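Long-range contact in tubulin-specific chaperone, putative (Trypanosoma brucei, PDB 4B6M), which is a putative tubulin-binding cofactor B, a chaperone that probably binds alpha-tubulin and perhaps microtubule plus ends, here represented by its CAP-Gly domain: residues Y36-E41 against L69-V74. Residues are numbered along the deposited sequence; the frame is centred on the assembly and turned at random. Where two conformers were deposited one is given.
With FMT (formic acid), chain F.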
ATOM      1  N   TYR A  36      12.114  -5.285  -2.796  1.00 16.43           N
ATOM      2  CA  TYR A  36      10.784  -5.539  -2.206  1.00 15.13           C
ATOM      3  C   TYR A  36       9.855  -4.333  -2.249  1.00 12.67           C
ATOM      4  O   TYR A  36      10.291  -3.194  -2.110  1.00 11.46           O
ATOM      5  CB  TYR A  36      10.884  -6.007  -0.759  1.00 18.60           C
ATOM      6  CG  TYR A  36      11.173  -7.477  -0.638  1.00 22.54           C
ATOM      7  CD1 TYR A  36      12.469  -7.964  -0.777  1.00 24.14           C
ATOM      8  CD2 TYR A  36      10.141  -8.383  -0.417  1.00 23.21           C
ATOM      9  CE1 TYR A  36      12.733  -9.323  -0.681  1.00 26.64           C
ATOM     10  CE2 TYR A  36      10.391  -9.743  -0.324  1.00 26.83           C
ATOM     11  CZ  TYR A  36      11.683 -10.205  -0.456  1.00 26.97           C
ATOM     12  OH  TYR A  36      11.915 -11.560  -0.351  1.00 30.26           O
ATOM     13  N   TRP A  37       8.579  -4.630  -2.475  1.00  9.72           N
ATOM     14  CA  TRP A  37       7.507  -3.622  -2.525  1.00  8.31           C
ATOM     15  C   TRP A  37       6.384  -3.966  -1.593  1.00  7.58           C
ATOM     16  O   TRP A  37       6.103  -5.137  -1.300  1.00  8.29           O
ATOM     17  CB  TRP A  37       6.932  -3.538  -3.938  1.00  8.09           C
ATOM     18  CG  TRP A  37       7.909  -2.939  -4.910  1.00  8.30           C
ATOM     19  CD1 TRP A  37       8.817  -3.611  -5.725  1.00  8.44           C
ATOM     20  CD2 TRP A  37       8.149  -1.518  -5.158  1.00  8.24           C
ATOM     21  NE1 TRP A  37       9.583  -2.715  -6.438  1.00  8.80           N
ATOM     22  CE2 TRP A  37       9.233  -1.446  -6.143  1.00  8.60           C
ATOM     23  CE3 TRP A  37       7.596  -0.333  -4.672  1.00  8.25           C
ATOM     24  CZ2 TRP A  37       9.707  -0.230  -6.616  1.00  8.67           C
ATOM     25  CZ3 TRP A  37       8.097   0.887  -5.144  1.00  8.53           C
ATOM     26  CH2 TRP A  37       9.114   0.927  -6.112  1.00  8.52           C
ATOM     27  N   VAL A  38       5.684  -2.928  -1.145  1.00  6.53           N
ATOM     28  CA  VAL A  38       4.509  -3.103  -0.307  1.00  6.41           C
ATOM     29  C   VAL A  38       3.293  -2.537  -1.040  1.00  6.17           C
ATOM     30  O   VAL A  38       3.271  -1.358  -1.439  1.00  6.16           O
ATOM     31  CB  VAL A  38       4.701  -2.388   1.057  1.00  6.15           C
ATOM     32  CG1 VAL A  38       3.508  -2.657   1.970  1.00  6.38           C
ATOM     33  CG2 VAL A  38       5.997  -2.860   1.740  1.00  6.66           C
ATOM     34  N   GLY A  39       2.291  -3.377  -1.280  1.00  5.84           N
ATOM     35  CA  GLY A  39       1.048  -2.902  -1.890  1.00  6.07           C
ATOM     36  C   GLY A  39       0.123  -2.441  -0.794  1.00  6.18           C
ATOM     37  O   GLY A  39      -0.168  -3.244   0.092  1.00  6.43           O
ATOM     38  N   VAL A  40      -0.342  -1.196  -0.852  1.00  6.07           N
ATOM     39  CA  VAL A  40      -1.211  -0.650   0.201  1.00  6.39           C
ATOM     40  C   VAL A  40      -2.545  -0.229  -0.388  1.00  6.74           C
ATOM     41  O   VAL A  40      -2.591   0.378  -1.464  1.00  6.73           O
ATOM     42  CB  VAL A  40      -0.551   0.558   0.910  1.00  6.38           C
ATOM     43  CG1 VAL A  40      -1.527   1.213   1.878  1.00  6.69           C
ATOM     44  CG2 VAL A  40       0.710   0.141   1.646  1.00  6.17           C
ATOM     45  N   GLU A  41      -3.635  -0.551   0.314  1.00  7.29           N
ATOM     46  CA  GLU A  41      -4.922   0.040  -0.005  1.00  7.89           C
ATOM     47  C   GLU A  41      -5.209   1.129   1.018  1.00  8.18           C
ATOM     48  O   GLU A  41      -5.357   0.865   2.230  1.00  8.13           O
ATOM     49  CB  GLU A  41      -6.030  -1.005   0.020  1.00  8.89           C
ATOM     50  CG  GLU A  41      -7.382  -0.398  -0.264  1.00  9.88           C
ATOM     51  CD  GLU A  41      -8.495  -1.427  -0.272  1.00 11.51           C
ATOM     52  OE1 GLU A  41      -8.208  -2.636  -0.100  1.00 12.45           O
ATOM     53  OE2 GLU A  41      -9.646  -1.009  -0.433  1.00 13.50           O
ATOM     54  N   LEU A  69       4.681   0.835  -2.447  1.00  7.11           N
ATOM     55  CA  LEU A  69       5.661   1.654  -1.765  1.00  7.32           C
ATOM     56  C   LEU A  69       6.829   0.808  -1.357  1.00  7.18           C
ATOM     57  O   LEU A  69       6.697  -0.386  -1.197  1.00  6.79           O
ATOM     58  CB  LEU A  69       5.063   2.213  -0.453  1.00  7.89           C
ATOM     59  CG  LEU A  69       3.909   3.228  -0.433  1.00  8.45           C
ATOM     60  CD1 LEU A  69       2.628   2.759  -1.112  1.00  8.99           C
ATOM     61  CD2 LEU A  69       3.566   3.581   1.002  1.00  9.45           C
ATOM     62  N   ARG A  70       7.984   1.430  -1.169  1.00  7.43           N
ATOM     63  CA  ARG A  70       9.094   0.734  -0.510  1.00  8.37           C
ATOM     64  C   ARG A  70       8.789   0.561   0.960  1.00  8.54           C
ATOM     65  O   ARG A  70       8.094   1.380   1.553  1.00  8.26           O
ATOM     66  CB  ARG A  70      10.395   1.513  -0.680  1.00  8.98           C
ATOM     67  CG  ARG A  70      10.856   1.552  -2.111  1.00  9.65           C
ATOM     68  CD  ARG A  70      11.183   0.177  -2.644  1.00 10.10           C
ATOM     69  NE  ARG A  70      12.069   0.338  -3.771  1.00 11.65           N
ATOM     70  CZ  ARG A  70      12.497  -0.645  -4.534  1.00 12.09           C
ATOM     71  NH1 ARG A  70      12.096  -1.886  -4.310  1.00 11.87           N
ATOM     72  NH2 ARG A  70      13.326  -0.357  -5.539  1.00 12.91           N
ATOM     73  N   PRO A  71       9.316  -0.503   1.576  1.00  8.94           N
ATOM     74  CA  PRO A  71       9.091  -0.738   2.994  1.00  9.16           C
ATOM     75  C   PRO A  71       9.465   0.443   3.884  1.00  9.55           C
ATOM     76  O   PRO A  71       8.772   0.662   4.907  1.00  9.57           O
ATOM     77  CB  PRO A  71       9.966  -1.985   3.296  1.00  9.16           C
ATOM     78  CG  PRO A  71       9.986  -2.714   1.981  1.00  9.11           C
ATOM     79  CD  PRO A  71       9.966  -1.645   0.906  1.00  9.20           C
ATOM     80  N   ASP A  72      10.482   1.231   3.497  1.00 10.02           N
ATOM     81  CA  ASP A  72      10.878   2.344   4.351  0.50 10.51           C
ATOM     82  C   ASP A  72       9.806   3.423   4.441  1.00 10.74           C
ATOM     83  O   ASP A  72       9.812   4.211   5.391  1.00 11.48           O
ATOM     84  CB  ASP A  72      12.227   2.929   3.936  0.50 11.36           C
ATOM     85  CG  ASP A  72      13.395   2.060   4.360  0.50 11.90           C
ATOM     86  OD1 ASP A  72      13.359   1.451   5.452  0.50 13.13           O
ATOM     87  OD2 ASP A  72      14.370   1.998   3.597  0.50 12.48           O
ATOM     88  N   GLN A  73       8.867   3.416   3.493  1.00 10.07           N
ATOM     89  CA  GLN A  73       7.770   4.380   3.464  0.50 10.13           C
ATOM     90  C   GLN A  73       6.578   3.979   4.273  1.00 10.03           C
ATOM     91  O   GLN A  73       5.626   4.755   4.438  1.00 10.33           O
ATOM     92  CB  GLN A  73       7.281   4.548   2.055  0.50  9.96           C
ATOM     93  CG  GLN A  73       8.257   5.268   1.204  0.50 10.28           C
ATOM     94  CD  GLN A  73       7.721   5.336  -0.158  0.50 10.62           C
ATOM     95  OE1 GLN A  73       7.556   4.300  -0.789  0.50 10.83           O
ATOM     96  NE2 GLN A  73       7.381   6.543  -0.617  0.50 10.62           N
ATOM     97  N   VAL A  74       6.611   2.766   4.801  1.00  9.90           N
ATOM     98  CA  VAL A  74       5.460   2.163   5.483  1.00 10.53           C
ATOM     99  C   VAL A  74       5.734   1.999   6.972  1.00 11.28           C
ATOM    100  O   VAL A  74       6.624   1.230   7.384  1.00 11.67           O
ATOM    101  CB  VAL A  74       5.110   0.805   4.841  1.00 10.97           C
ATOM    102  CG1 VAL A  74       3.889   0.168   5.489  1.00 10.77           C
ATOM    103  CG2 VAL A  74       4.893   1.005   3.351  1.00 10.42           C
TER
HETATM  104  C   FMT F1236       7.182   5.226  -3.573  1.00 21.93           C
HETATM  105  O1  FMT F1236       7.818   4.251  -3.126  1.00 23.52           O
HETATM  106  O2  FMT F1236       6.938   6.283  -2.932  1.00 21.30           O
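The guanidinium of Arg70 lies flat on the indole of Trp37, the two planes only 13° apart, in this SH3-like antiparallel beta barrel of the CAP-Gly domain. The stack is off-centre: Arg70 CZ sits 3.5 Å from Trp37 CZ2, while Arg70 NH1 lies above the ring, displaced toward its rim near NE1 and CE2. A bend at chi2 (-63°) of Arg70 brings CD over the six-membered ring of Trp37, 4.0 Å from its centroid, in a CH-pi contact, so aliphatic chain and cation share one indole face. Two carbonyls hold the guanidinium: Arg70 NH1 donates to Tyr36 O (3.1 Å), which lies in the guanidinium plane although the donor stands above the carbonyl plane, and Arg70 NH2 is hydrogen-bonded to Pro34 O. The indole N-H, Trp37 NE1, has its own hydrogen bond to Lys33 O. Beside the stack, Val38 and Leu69 form an antiparallel hydrogen-bonded pair, with Val38 N to Leu69 O at 2.7 Å and Leu69 N to Val38 O at 2.8 Å, which joins the end of strand 66-69 to strand 36-42. Pro71, at the start of the 3-10 segment 71-73, and Val74, just after it, both pack on Val38. Val38 CG2, anti to its carbonyl carbon, meets Pro71 CG at 4.0 Å, whereas Val74 CG2 touches Val38 CB at 4.1 Å.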